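Local structure of sgbp-b (Bacteroides uniformis, 7K44) at residues E208-Y214 with N263-I269; G224-T230 with G242-S248; F290-E294 with K325-G329; Y316-D321 with M332-I336. The protein probably binds xyloglucan at the cell surface, as a surface glycan-binding protein of a polysaccharide utilization locus, and carries a calcium ion in its probable glycan-binding domain. All coordinates share one frame; numbering follows the deposited sequence.

Contact 1. Residues E208-Y214 with N263-I269; sequences ENIVLNY and NGAVWGI. With CA (calcium ion), chain B.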
loop_
_atom_site.group_PDB
_atom_site.type_symbol
_atom_site.label_atom_id
_atom_site.label_comp_id
_atom_site.label_asym_id
_atom_site.label_seq_id
_atom_site.Cartn_x
_atom_site.Cartn_y
_atom_site.Cartn_z
ATOM N N GLU A 208 -5.072 6.614 17.983
ATOM C CA GLU A 208 -5.959 7.499 18.718
ATOM C C GLU A 208 -7.350 7.543 18.105
ATOM O O GLU A 208 -8.305 7.946 18.782
ATOM C CB GLU A 208 -5.346 8.900 18.748
ATOM C CG GLU A 208 -4.080 9.008 19.600
ATOM C CD GLU A 208 -2.798 8.738 18.823
ATOM O OE1 GLU A 208 -2.874 8.240 17.677
ATOM O OE2 GLU A 208 -1.701 9.030 19.356
ATOM N N ASN A 209 -7.486 7.134 16.843
ATOM C CA ASN A 209 -8.747 7.185 16.120
ATOM C C ASN A 209 -9.498 5.861 16.135
ATOM O O ASN A 209 -10.554 5.757 15.505
ATOM C CB ASN A 209 -8.507 7.628 14.677
ATOM C CG ASN A 209 -7.965 9.037 14.591
ATOM O OD1 ASN A 209 -6.873 9.323 15.101
ATOM N ND2 ASN A 209 -8.716 9.925 13.951
ATOM N N ILE A 210 -8.995 4.865 16.869
ATOM C CA ILE A 210 -9.649 3.565 16.970
ATOM C C ILE A 210 -10.925 3.691 17.791
ATOM O O ILE A 210 -10.921 4.271 18.889
ATOM C CB ILE A 210 -8.684 2.551 17.606
ATOM C CG1 ILE A 210 -7.593 2.152 16.615
ATOM C CG2 ILE A 210 -9.434 1.309 18.095
ATOM C CD1 ILE A 210 -8.080 1.195 15.522
ATOM N N VAL A 211 -12.027 3.154 17.255
ATOM C CA VAL A 211 -13.310 3.109 17.957
ATOM C C VAL A 211 -13.692 1.703 18.399
ATOM O O VAL A 211 -14.605 1.553 19.236
ATOM C CB VAL A 211 -14.447 3.751 17.134
ATOM C CG1 VAL A 211 -14.080 5.179 16.766
ATOM C CG2 VAL A 211 -14.751 2.926 15.880
ATOM N N LEU A 212 -13.034 0.674 17.873
ATOM C CA LEU A 212 -13.328 -0.707 18.253
ATOM C C LEU A 212 -12.132 -1.562 17.881
ATOM O O LEU A 212 -11.764 -1.640 16.704
ATOM C CB LEU A 212 -14.570 -1.217 17.527
ATOM C CG LEU A 212 -14.863 -2.712 17.698
ATOM C CD1 LEU A 212 -15.182 -3.066 19.164
ATOM C CD2 LEU A 212 -16.013 -3.158 16.822
ATOM N N ASN A 213 -11.530 -2.215 18.876
ATOM C CA ASN A 213 -10.429 -3.128 18.592
ATOM C C ASN A 213 -10.532 -4.460 19.312
ATOM O O ASN A 213 -9.604 -5.265 19.212
ATOM C CB ASN A 213 -9.047 -2.481 18.830
ATOM C CG ASN A 213 -8.765 -2.194 20.286
ATOM O OD1 ASN A 213 -9.509 -2.610 21.179
ATOM N ND2 ASN A 213 -7.685 -1.466 20.532
ATOM N N TYR A 214 -11.618 -4.713 20.033
ATOM C CA TYR A 214 -11.858 -5.977 20.726
ATOM C C TYR A 214 -10.862 -6.249 21.837
ATOM O O TYR A 214 -10.831 -7.368 22.377
ATOM C CB TYR A 214 -11.915 -7.157 19.762
ATOM C CG TYR A 214 -13.000 -7.020 18.717
ATOM C CD1 TYR A 214 -14.335 -6.919 19.092
ATOM C CD2 TYR A 214 -12.689 -7.017 17.370
ATOM C CE1 TYR A 214 -15.342 -6.807 18.143
ATOM C CE2 TYR A 214 -13.676 -6.912 16.402
ATOM C CZ TYR A 214 -15.002 -6.815 16.798
ATOM O OH TYR A 214 -16.016 -6.729 15.881
ATOM N N ASN A 263 -21.539 -4.676 17.711
ATOM C CA ASN A 263 -20.481 -4.265 18.616
ATOM C C ASN A 263 -20.831 -2.938 19.262
ATOM O O ASN A 263 -21.516 -2.101 18.668
ATOM C CB ASN A 263 -19.160 -4.014 17.832
ATOM C CG ASN A 263 -18.823 -5.127 16.850
ATOM O OD1 ASN A 263 -18.299 -6.178 17.227
ATOM N ND2 ASN A 263 -19.106 -4.887 15.565
ATOM N N GLY A 264 -20.323 -2.730 20.477
ATOM C CA GLY A 264 -20.310 -1.404 21.052
ATOM C C GLY A 264 -18.993 -0.717 20.730
ATOM O O GLY A 264 -17.914 -1.243 21.017
ATOM N N ALA A 265 -19.056 0.456 20.108
ATOM C CA ALA A 265 -17.852 1.203 19.781
ATOM C C ALA A 265 -17.709 2.391 20.725
ATOM O O ALA A 265 -18.671 2.804 21.389
ATOM C CB ALA A 265 -17.900 1.684 18.325
ATOM N N VAL A 266 -16.495 2.923 20.803
ATOM C CA VAL A 266 -16.183 4.076 21.639
ATOM C C VAL A 266 -15.881 5.234 20.700
ATOM O O VAL A 266 -14.804 5.296 20.096
ATOM C CB VAL A 266 -15.013 3.800 22.585
ATOM C CG1 VAL A 266 -14.671 5.056 23.377
ATOM C CG2 VAL A 266 -15.354 2.655 23.502
ATOM N N TRP A 267 -16.816 6.167 20.580
ATOM C CA TRP A 267 -16.708 7.200 19.558
ATOM C C TRP A 267 -16.015 8.469 20.039
ATOM O O TRP A 267 -15.807 9.384 19.233
ATOM C CB TRP A 267 -18.089 7.525 18.982
ATOM C CG TRP A 267 -18.801 6.316 18.436
ATOM C CD1 TRP A 267 -19.741 5.560 19.080
ATOM C CD2 TRP A 267 -18.613 5.717 17.145
ATOM N NE1 TRP A 267 -20.148 4.527 18.270
ATOM C CE2 TRP A 267 -19.482 4.607 17.072
ATOM C CE3 TRP A 267 -17.790 6.007 16.050
ATOM C CZ2 TRP A 267 -19.563 3.796 15.947
ATOM C CZ3 TRP A 267 -17.870 5.202 14.920
ATOM C CH2 TRP A 267 -18.751 4.100 14.883
ATOM N N GLY A 268 -15.623 8.542 21.306
ATOM C CA GLY A 268 -15.056 9.762 21.847
ATOM C C GLY A 268 -13.586 9.972 21.542
ATOM O O GLY A 268 -12.760 10.037 22.457
ATOM N N ILE A 269 -13.247 10.090 20.259
ATOM C CA ILE A 269 -11.857 10.282 19.863
ATOM C C ILE A 269 -11.347 11.626 20.375
ATOM O O ILE A 269 -12.047 12.644 20.313
ATOM C CB ILE A 269 -11.743 10.175 18.332
ATOM C CG1 ILE A 269 -12.038 8.741 17.869
ATOM C CG2 ILE A 269 -10.358 10.618 17.849
ATOM C CD1 ILE A 269 -12.324 8.622 16.382
HETATM CA CA CA B . -7.655 -6.342 18.232
HETATM O O HOH W 1 -12.249 6.198 20.684
HETATM O O HOH W 2 -6.466 -4.261 17.995
#

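Contact 2. Residues G224-T230 with G242-S248; sequences GQAVPVT and GKCYSIS. With CA (calcium ion), chain B.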
loop_
_atom_site.group_PDB
_atom_site.type_symbol
_atom_site.label_atom_id
_atom_site.label_comp_id
_atom_site.label_asym_id
_atom_site.label_seq_id
_atom_site.Cartn_x
_atom_site.Cartn_y
_atom_site.Cartn_z
ATOM N N GLY A 224 -24.500 -13.789 15.040
ATOM C CA GLY A 224 -24.422 -15.127 14.485
ATOM C C GLY A 224 -23.116 -15.347 13.742
ATOM O O GLY A 224 -22.571 -14.439 13.109
ATOM N N GLN A 225 -22.607 -16.576 13.831
ATOM C CA GLN A 225 -21.403 -17.014 13.129
ATOM C C GLN A 225 -20.126 -16.323 13.607
ATOM O O GLN A 225 -19.101 -16.396 12.916
ATOM C CB GLN A 225 -21.528 -16.888 11.603
ATOM C CG GLN A 225 -22.852 -17.374 11.031
ATOM C CD GLN A 225 -23.054 -18.858 11.219
ATOM O OE1 GLN A 225 -22.120 -19.656 11.075
ATOM N NE2 GLN A 225 -24.272 -19.239 11.552
ATOM N N ALA A 226 -20.151 -15.679 14.775
ATOM C CA ALA A 226 -19.079 -14.798 15.234
ATOM C C ALA A 226 -18.334 -15.397 16.418
ATOM O O ALA A 226 -18.953 -15.770 17.423
ATOM C CB ALA A 226 -19.634 -13.433 15.639
ATOM N N VAL A 227 -17.007 -15.443 16.321
ATOM C CA VAL A 227 -16.150 -15.996 17.372
ATOM C C VAL A 227 -14.872 -15.167 17.463
ATOM O O VAL A 227 -14.303 -14.804 16.421
ATOM C CB VAL A 227 -15.813 -17.476 17.110
ATOM C CG1 VAL A 227 -14.985 -18.059 18.252
ATOM C CG2 VAL A 227 -17.075 -18.313 16.910
ATOM N N PRO A 228 -14.382 -14.849 18.660
ATOM C CA PRO A 228 -13.095 -14.153 18.776
ATOM C C PRO A 228 -11.936 -15.085 18.494
ATOM O O PRO A 228 -11.988 -16.288 18.779
ATOM C CB PRO A 228 -13.066 -13.707 20.240
ATOM C CG PRO A 228 -13.909 -14.756 20.939
ATOM C CD PRO A 228 -15.020 -15.062 19.973
ATOM N N VAL A 229 -10.871 -14.503 17.950
ATOM C CA VAL A 229 -9.664 -15.221 17.567
ATOM C C VAL A 229 -8.468 -14.368 17.970
ATOM O O VAL A 229 -8.445 -13.162 17.703
ATOM C CB VAL A 229 -9.667 -15.463 16.043
ATOM C CG1 VAL A 229 -8.303 -15.947 15.539
ATOM C CG2 VAL A 229 -10.762 -16.468 15.669
ATOM N N THR A 230 -7.469 -14.985 18.595
ATOM C CA THR A 230 -6.164 -14.362 18.783
ATOM C C THR A 230 -5.140 -15.259 18.109
ATOM O O THR A 230 -4.980 -16.424 18.491
ATOM C CB THR A 230 -5.820 -14.140 20.259
ATOM O OG1 THR A 230 -6.833 -13.344 20.893
ATOM C CG2 THR A 230 -4.478 -13.415 20.376
ATOM N N GLY A 242 -3.765 -8.470 18.898
ATOM C CA GLY A 242 -4.603 -8.933 19.986
ATOM C C GLY A 242 -5.781 -9.727 19.459
ATOM O O GLY A 242 -5.668 -10.501 18.502
ATOM N N LYS A 243 -6.925 -9.538 20.092
ATOM C CA LYS A 243 -8.139 -10.237 19.699
ATOM C C LYS A 243 -8.757 -9.593 18.468
ATOM O O LYS A 243 -8.807 -8.366 18.357
ATOM C CB LYS A 243 -9.132 -10.183 20.855
ATOM C CG LYS A 243 -10.383 -10.984 20.647
ATOM C CD LYS A 243 -11.270 -10.900 21.889
ATOM C CE LYS A 243 -10.525 -11.356 23.125
ATOM N NZ LYS A 243 -11.451 -11.437 24.290
ATOM N N CYS A 244 -9.186 -10.423 17.521
ATOM C CA CYS A 244 -10.025 -9.995 16.406
ATOM C C CYS A 244 -11.276 -10.863 16.418
ATOM O O CYS A 244 -11.388 -11.796 17.214
ATOM C CB CYS A 244 -9.286 -10.079 15.063
ATOM S SG CYS A 244 -8.905 -11.734 14.491
ATOM N N TYR A 245 -12.261 -10.529 15.589
ATOM C CA TYR A 245 -13.477 -11.329 15.486
ATOM C C TYR A 245 -13.606 -11.944 14.104
ATOM O O TYR A 245 -13.311 -11.303 13.088
ATOM C CB TYR A 245 -14.772 -10.578 15.884
ATOM C CG TYR A 245 -15.116 -10.793 17.340
ATOM C CD1 TYR A 245 -14.371 -10.179 18.336
ATOM C CD2 TYR A 245 -16.142 -11.655 17.719
ATOM C CE1 TYR A 245 -14.654 -10.374 19.678
ATOM C CE2 TYR A 245 -16.440 -11.862 19.076
ATOM C CZ TYR A 245 -15.687 -11.223 20.043
ATOM O OH TYR A 245 -15.925 -11.415 21.389
ATOM N N SER A 246 -13.991 -13.212 14.080
ATOM C CA SER A 246 -14.228 -13.950 12.853
ATOM C C SER A 246 -15.713 -14.070 12.555
ATOM O O SER A 246 -16.549 -14.152 13.463
ATOM C CB SER A 246 -13.607 -15.347 12.935
ATOM O OG SER A 246 -14.316 -16.179 13.833
ATOM N N ILE A 247 -16.035 -14.064 11.263
ATOM C CA ILE A 247 -17.319 -14.517 10.733
ATOM C C ILE A 247 -17.012 -15.731 9.866
ATOM O O ILE A 247 -16.221 -15.634 8.921
ATOM C CB ILE A 247 -17.986 -13.423 9.886
ATOM C CG1 ILE A 247 -18.460 -12.277 10.777
ATOM C CG2 ILE A 247 -19.133 -13.992 9.066
ATOM C CD1 ILE A 247 -19.682 -12.607 11.597
ATOM N N SER A 248 -17.614 -16.879 10.184
ATOM C CA SER A 248 -17.223 -18.086 9.465
ATOM C C SER A 248 -18.357 -19.098 9.482
ATOM O O SER A 248 -19.218 -19.080 10.365
ATOM C CB SER A 248 -15.945 -18.708 10.040
ATOM O OG SER A 248 -16.204 -19.319 11.289
HETATM CA CA CA B . -7.655 -6.342 18.232
HETATM O O HOH W 3 -16.565 -17.535 13.253
HETATM O O HOH W 2 -6.466 -4.261 17.995
#

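Contact 3. Residues F290-E294 with K325-G329; sequences FVAVE and KTEVG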
loop_
_atom_site.group_PDB
_atom_site.type_symbol
_atom_site.label_atom_id
_atom_site.label_comp_id
_atom_site.label_asym_id
_atom_site.label_seq_id
_atom_site.Cartn_x
_atom_site.Cartn_y
_atom_site.Cartn_z
ATOM N N PHE A 290 -9.299 -9.726 7.014
ATOM C CA PHE A 290 -8.554 -10.861 6.478
ATOM C C PHE A 290 -9.573 -11.852 5.931
ATOM O O PHE A 290 -10.354 -12.431 6.700
ATOM C CB PHE A 290 -7.708 -11.496 7.584
ATOM C CG PHE A 290 -6.780 -12.599 7.108
ATOM C CD1 PHE A 290 -7.282 -13.852 6.752
ATOM C CD2 PHE A 290 -5.408 -12.388 7.042
ATOM C CE1 PHE A 290 -6.422 -14.874 6.325
ATOM C CE2 PHE A 290 -4.551 -13.406 6.622
ATOM C CZ PHE A 290 -5.066 -14.644 6.261
ATOM N N VAL A 291 -9.583 -12.036 4.615
ATOM C CA VAL A 291 -10.460 -13.006 3.965
ATOM C C VAL A 291 -9.644 -14.270 3.749
ATOM O O VAL A 291 -8.728 -14.288 2.920
ATOM C CB VAL A 291 -11.035 -12.466 2.650
ATOM C CG1 VAL A 291 -11.859 -13.548 1.937
ATOM C CG2 VAL A 291 -11.879 -11.229 2.907
ATOM N N ALA A 292 -9.953 -15.326 4.505
ATOM C CA ALA A 292 -9.151 -16.541 4.409
ATOM C C ALA A 292 -9.581 -17.425 3.249
ATOM O O ALA A 292 -8.770 -18.209 2.743
ATOM C CB ALA A 292 -9.233 -17.330 5.712
ATOM N N VAL A 293 -10.837 -17.331 2.825
ATOM C CA VAL A 293 -11.380 -18.205 1.794
ATOM C C VAL A 293 -12.118 -17.340 0.784
ATOM O O VAL A 293 -13.038 -16.602 1.149
ATOM C CB VAL A 293 -12.312 -19.280 2.383
ATOM C CG1 VAL A 293 -12.949 -20.091 1.269
ATOM C CG2 VAL A 293 -11.542 -20.195 3.330
ATOM N N GLU A 294 -11.711 -17.424 -0.478
ATOM C CA GLU A 294 -12.393 -16.693 -1.532
ATOM C C GLU A 294 -13.817 -17.213 -1.688
ATOM O O GLU A 294 -14.075 -18.411 -1.547
ATOM C CB GLU A 294 -11.628 -16.872 -2.841
ATOM C CG GLU A 294 -12.126 -16.011 -3.981
ATOM C CD GLU A 294 -11.247 -16.141 -5.210
ATOM O OE1 GLU A 294 -10.407 -17.066 -5.238
ATOM O OE2 GLU A 294 -11.392 -15.319 -6.139
ATOM N N LYS A 325 -9.302 -4.728 -4.820
ATOM C CA LYS A 325 -9.799 -6.094 -4.929
ATOM C C LYS A 325 -9.632 -6.823 -3.603
ATOM O O LYS A 325 -8.906 -6.379 -2.714
ATOM C CB LYS A 325 -9.096 -6.861 -6.061
ATOM C CG LYS A 325 -9.007 -6.041 -7.336
ATOM C CD LYS A 325 -8.186 -6.703 -8.423
ATOM C CE LYS A 325 -8.503 -6.049 -9.773
ATOM N NZ LYS A 325 -7.612 -6.495 -10.880
ATOM N N THR A 326 -10.315 -7.962 -3.480
ATOM C CA THR A 326 -10.134 -8.805 -2.305
ATOM C C THR A 326 -8.791 -9.513 -2.404
ATOM O O THR A 326 -8.486 -10.141 -3.423
ATOM C CB THR A 326 -11.255 -9.838 -2.229
ATOM O OG1 THR A 326 -12.523 -9.182 -2.330
ATOM C CG2 THR A 326 -11.179 -10.619 -0.912
ATOM N N GLU A 327 -7.982 -9.399 -1.358
ATOM C CA GLU A 327 -6.663 -10.017 -1.302
ATOM C C GLU A 327 -6.743 -11.203 -0.347
ATOM O O GLU A 327 -6.480 -11.073 0.849
ATOM C CB GLU A 327 -5.614 -9.015 -0.846
ATOM C CG GLU A 327 -5.511 -7.799 -1.730
ATOM C CD GLU A 327 -5.056 -8.143 -3.135
ATOM O OE1 GLU A 327 -4.172 -9.019 -3.282
ATOM O OE2 GLU A 327 -5.586 -7.534 -4.090
ATOM N N VAL A 328 -7.069 -12.372 -0.899
ATOM C CA VAL A 328 -7.252 -13.569 -0.086
ATOM C C VAL A 328 -5.955 -13.937 0.623
ATOM O O VAL A 328 -4.869 -13.933 0.027
ATOM C CB VAL A 328 -7.813 -14.709 -0.952
ATOM C CG1 VAL A 328 -7.979 -15.984 -0.137
ATOM C CG2 VAL A 328 -9.146 -14.288 -1.564
ATOM N N GLY A 329 -6.055 -14.221 1.915
ATOM C CA GLY A 329 -4.903 -14.673 2.659
ATOM C C GLY A 329 -3.995 -13.594 3.196
ATOM O O GLY A 329 -2.885 -13.908 3.645
HETATM O O HOH W 4 -8.041 -10.454 2.876
#

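Contact 4. Residues Y316-D321 with M332-I336; sequences YRPVSD and MQCSI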
loop_
_atom_site.group_PDB
_atom_site.type_symbol
_atom_site.label_atom_id
_atom_site.label_comp_id
_atom_site.label_asym_id
_atom_site.label_seq_id
_atom_site.Cartn_x
_atom_site.Cartn_y
_atom_site.Cartn_z
ATOM N N TYR A 316 -21.896 -4.718 0.309
ATOM C CA TYR A 316 -20.461 -4.497 0.389
ATOM C C TYR A 316 -19.662 -5.796 0.337
ATOM O O TYR A 316 -19.998 -6.786 0.992
ATOM C CB TYR A 316 -20.117 -3.733 1.667
ATOM C CG TYR A 316 -18.649 -3.448 1.782
ATOM C CD1 TYR A 316 -18.033 -2.565 0.901
ATOM C CD2 TYR A 316 -17.867 -4.054 2.762
ATOM C CE1 TYR A 316 -16.690 -2.295 0.993
ATOM C CE2 TYR A 316 -16.516 -3.789 2.861
ATOM C CZ TYR A 316 -15.935 -2.905 1.973
ATOM O OH TYR A 316 -14.581 -2.624 2.053
ATOM N N ARG A 317 -18.590 -5.781 -0.453
ATOM C CA ARG A 317 -17.610 -6.856 -0.493
ATOM C C ARG A 317 -16.288 -6.279 -0.008
ATOM O O ARG A 317 -15.803 -5.292 -0.593
ATOM C CB ARG A 317 -17.448 -7.397 -1.919
ATOM C CG ARG A 317 -18.633 -8.207 -2.445
ATOM C CD ARG A 317 -18.322 -8.814 -3.819
ATOM N NE ARG A 317 -17.287 -9.846 -3.747
ATOM C CZ ARG A 317 -17.536 -11.151 -3.684
ATOM N NH1 ARG A 317 -16.536 -12.017 -3.617
ATOM N NH2 ARG A 317 -18.789 -11.589 -3.682
ATOM N N PRO A 318 -15.685 -6.822 1.050
ATOM C CA PRO A 318 -14.410 -6.281 1.536
ATOM C C PRO A 318 -13.355 -6.338 0.447
ATOM O O PRO A 318 -13.053 -7.402 -0.096
ATOM C CB PRO A 318 -14.059 -7.201 2.708
ATOM C CG PRO A 318 -15.398 -7.691 3.192
ATOM C CD PRO A 318 -16.212 -7.876 1.934
ATOM N N VAL A 319 -12.817 -5.173 0.122
ATOM C CA VAL A 319 -11.783 -5.025 -0.895
ATOM C C VAL A 319 -10.722 -4.098 -0.328
ATOM O O VAL A 319 -11.013 -3.214 0.483
ATOM C CB VAL A 319 -12.333 -4.457 -2.231
ATOM C CG1 VAL A 319 -13.107 -5.521 -2.989
ATOM C CG2 VAL A 319 -13.175 -3.205 -1.997
ATOM N N SER A 320 -9.487 -4.277 -0.794
ATOM C CA SER A 320 -8.374 -3.475 -0.300
ATOM C C SER A 320 -8.409 -2.058 -0.873
ATOM O O SER A 320 -8.631 -1.859 -2.073
ATOM C CB SER A 320 -7.060 -4.146 -0.712
ATOM O OG SER A 320 -5.969 -3.256 -0.573
ATOM N N ASP A 321 -8.170 -1.064 -0.007
ATOM C CA ASP A 321 -7.985 0.307 -0.482
ATOM C C ASP A 321 -6.812 0.401 -1.445
ATOM O O ASP A 321 -6.769 1.302 -2.286
ATOM C CB ASP A 321 -7.674 1.241 0.684
ATOM C CG ASP A 321 -8.861 1.482 1.589
ATOM O OD1 ASP A 321 -9.997 1.097 1.237
ATOM O OD2 ASP A 321 -8.635 2.054 2.671
ATOM N N MET A 332 -6.094 -6.778 4.814
ATOM C CA MET A 332 -6.362 -5.618 3.975
ATOM C C MET A 332 -6.883 -4.464 4.817
ATOM O O MET A 332 -7.572 -4.662 5.822
ATOM C CB MET A 332 -7.524 -5.897 3.020
ATOM C CG MET A 332 -7.451 -7.131 2.173
ATOM S SD MET A 332 -8.920 -7.117 1.125
ATOM C CE MET A 332 -10.193 -7.764 2.220
ATOM N N GLN A 333 -6.640 -3.242 4.351
ATOM C CA GLN A 333 -7.333 -2.078 4.874
ATOM C C GLN A 333 -8.541 -1.781 4.002
ATOM O O GLN A 333 -8.431 -1.686 2.776
ATOM C CB GLN A 333 -6.408 -0.867 4.887
ATOM C CG GLN A 333 -7.129 0.424 5.203
ATOM C CD GLN A 333 -6.190 1.598 5.270
ATOM O OE1 GLN A 333 -5.477 1.789 6.253
ATOM N NE2 GLN A 333 -6.187 2.405 4.216
ATOM N N CYS A 334 -9.689 -1.609 4.643
ATOM C CA CYS A 334 -10.960 -1.366 3.976
ATOM C C CYS A 334 -11.526 -0.060 4.513
ATOM O O CYS A 334 -11.618 0.116 5.730
ATOM C CB CYS A 334 -11.934 -2.487 4.330
ATOM S SG CYS A 334 -11.390 -4.152 3.769
ATOM N N SER A 335 -11.929 0.844 3.620
ATOM C CA SER A 335 -12.499 2.127 4.014
ATOM C C SER A 335 -13.893 2.299 3.422
ATOM O O SER A 335 -14.133 1.948 2.259
ATOM C CB SER A 335 -11.620 3.315 3.588
ATOM O OG SER A 335 -10.305 3.223 4.119
ATOM N N ILE A 336 -14.797 2.854 4.223
ATOM C CA ILE A 336 -16.145 3.211 3.782
ATOM C C ILE A 336 -16.387 4.673 4.133
ATOM O O ILE A 336 -16.189 5.064 5.293
ATOM C CB ILE A 336 -17.195 2.312 4.450
ATOM C CG1 ILE A 336 -16.975 0.857 4.029
ATOM C CG2 ILE A 336 -18.611 2.793 4.114
ATOM C CD1 ILE A 336 -18.071 -0.048 4.430
HETATM O O HOH W 5 -13.835 -0.261 0.815
HETATM O O HOH W 6 -4.793 -3.234 1.930
#

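Contact 1. Residues E208-Y214 with N263-I269
Val-211 and Leu-212 meet Val-266, Ala-265 and Asn-263 where two antiparallel sheets of a beta-sandwich come together, an example of how a corner in one strand can be packed against the end of another. The two residues sit opposite the single residue Phe-380 of strand 371-384, a classic beta bulge. One backbone hydrogen bond joins the segments: Val-266 N donates to Val-211 O over 2.8 Å, almost straight at 171° and aimed at a lone pair in the carbonyl plane. Apolar contacts flank it. Val-211 lies over one face of the indole, toward its rim, with CG1 3.9 Å from Trp-267 CE3, and the same methyl is 3.9 Å from CD1 of Ile-269. The indole nitrogen itself is held by the Asp-356 carbonyl. Leu-212 crosses Asn-263 at about a right angle, CD2 resting 3.4 Å from CB. The polar side-chain contact lies beyond it. Tyr-214 OH donates to Asn-263 OD1 at 2.7 Å, with OD1 in the plane of the ring at its edge; relative to the amide, the hydroxyl approaches from above the carbonyl plane, 49° out of it. Leu-212 CG lies over the rim of one face of this ring, while Asn-263 ND2 is taken up by the Leu-358 carbonyl. A phenylalanine in place of Tyr-214 would probably leave Asn-263 OD1 without this donor, the amide then held from the ND2 side by Leu-358. One residue before the tyrosine, the backbone turns its carbonyl to the metal, and Asn-213 O binds the calcium ion at 2.4 Å.

Contact 2. Residues G224-T230 with G242-S248
Strands 226-230 and 243-248 pair as a beta hairpin with a long connection, Val-227 facing Ser-246 and Val-229 facing Cys-244 in the hydrogen-bonded pairs. The pairing illustrates how one outer strand is added to a sheet: segment 242-248 bonds onward to strand 371-384 through Tyr-245 and Ile-247. Backbone bonds come first. Val-229 and Cys-244 exchange two, that from Cys-244 N to Val-229 O being nearly straight at 179°. Pro-228 falls in a non-hydrogen-bonded pair with Tyr-245, where its lack of an N-H costs nothing across the strands.

Side-chain hydroxyls and water add a second layer of polar contacts. Val-227 O is gripped twice, by Ser-246 N at 2.8 Å and by Ser-246 OG at 2.9 Å, the two donors arriving from opposite faces of the carbonyl plane. That double grip is possible because the serine hydroxyl sits between its own backbone N and carbonyl carbon (chi1 71°). A water donates to Ser-246 OG at 2.7 Å and to Gln-225 O at 2.8 Å, and also bonds Ser-248 OG, so it ties the two strands at their far end. At the other end Lys-243 O binds the calcium ion at 2.3 Å.

Apolar contacts hold each side. Val-229 CB touches Cys-244 SG on the side that also meets Tyr-376. On the other, Ile-247 CD1 reaches Ala-226 CB, and Phe-220 stacks on the Tyr-245 ring. Pro-228 lies beside that tyrosine as a CH-pi partner, its CB 3.9 Å from the Tyr-245 ring centroid and 23° off the normal.

Contact 3. Residues F290-E294 with K325-G329
The backbone of Val-291, near the end of strand 283-291, meets the turn at Val-328 and Gly-329 through one hydrogen bond, Gly-329 N to Val-291 O at 2.9 Å and 165°, with the two chains running 105° apart. A water adds a second link, accepting from Val-291 N at 2.8 Å and donating to Glu-327 O at 2.6 Å. Gly-329 has a positive phi at which a side chain would jam against the preceding carbonyl.

Phe-290 lays its outer ring atoms against this glycine, CZ 3.4 Å from Gly-329 C; having CG opposite the backbone N (chi1 -174°) carries the ring there. Trp-331 meets the same ring edge-to-face. Val-328 spreads over the other chain, CG1 beside the Ala-292 carbonyl and CG2 3.8 Å from Glu-294 CB, while Thr-326 CG2 packs crosswise on Val-291 CG2 at 3.9 Å. Replacing Phe-290 with an alanine would probably open a gap beside Gly-329 and take away this edge-to-face partner of Trp-331. Val-328 and Gly-329 have the backbone angles expected at the centre of a type II beta turn, here leading into strand 331-337, the antiparallel neighbour of strand 283-291.

Contact 4. Residues Y316-D321 with M332-I336
Pro-318, Met-332 and Cys-334 form the apolar centre, where Met-332 CE lies 3.9 Å from Pro-318 CB and Cys-334 SG borders the same proline carbon. The methionine chain runs extended as far as its sulfur and then bends at chi3 (-81°), which brings the methyl back over the proline; Met-332 SD rests beside Ser-320 N at 3.5 Å. Nearby, Ile-336 CD1 stands squarely over the Tyr-316 ring as a CH-pi contact, 4.1 Å from the ring centroid and directly on its normal. The phenol oxygen continues past Cys-334 CB to a water that donates to Ser-335 O.

Farther out, Asp-321 gathers the polar contacts. Asp-321 N donates to Gln-333 O at 2.9 Å. Asp-321 OD2 accepts two bonds, from Ser-335 OG on the syn side at 2.5 Å and from Gln-333 NE2 on the anti side at 2.9 Å, both near the carboxylate plane, while OD1 takes a weak bond from Ser-335 N. Ser-335 OG also bonds to Gln-286 NE2. Two donors on one oxygen fix the rotation of the carboxylate and probably favour its charged form. The far end of the Gln-333 amide is fixed too, OE1 accepting from Met-134 N and from Arg-381. Met-134 belongs to the IPT/TIG region, so this bond probably ties two domains together. Segment 316-321 leaves strand 313-316 of one sheet to pack on strand 331-337 of the facing sheet of a beta-sandwich.

In the fold
The four contacts fall into two touching pairs within the probable xyloglucan-binding domain. Contacts 1 and 2, with centres about 17 Å apart, share the calcium ion: Asn-213 and Lys-243 supply backbone oxygens, Asp-215, Asp-241 and Asp-378 complete the protein ligands, and one metal-bound water belongs to both. Contact 2 is nested along the chain inside the loop closed by contact 1, and the Tyr-214 and Tyr-245 rings meet between them. Contacts 3 and 4, centres about 11 Å apart, interleave in sequence; probable hydrogen bonds join Thr-326 OG1 to Pro-318 O and Lys-325 O to Ser-320 N. The Phe-290 side chain lies about 12 Å from the calcium ion.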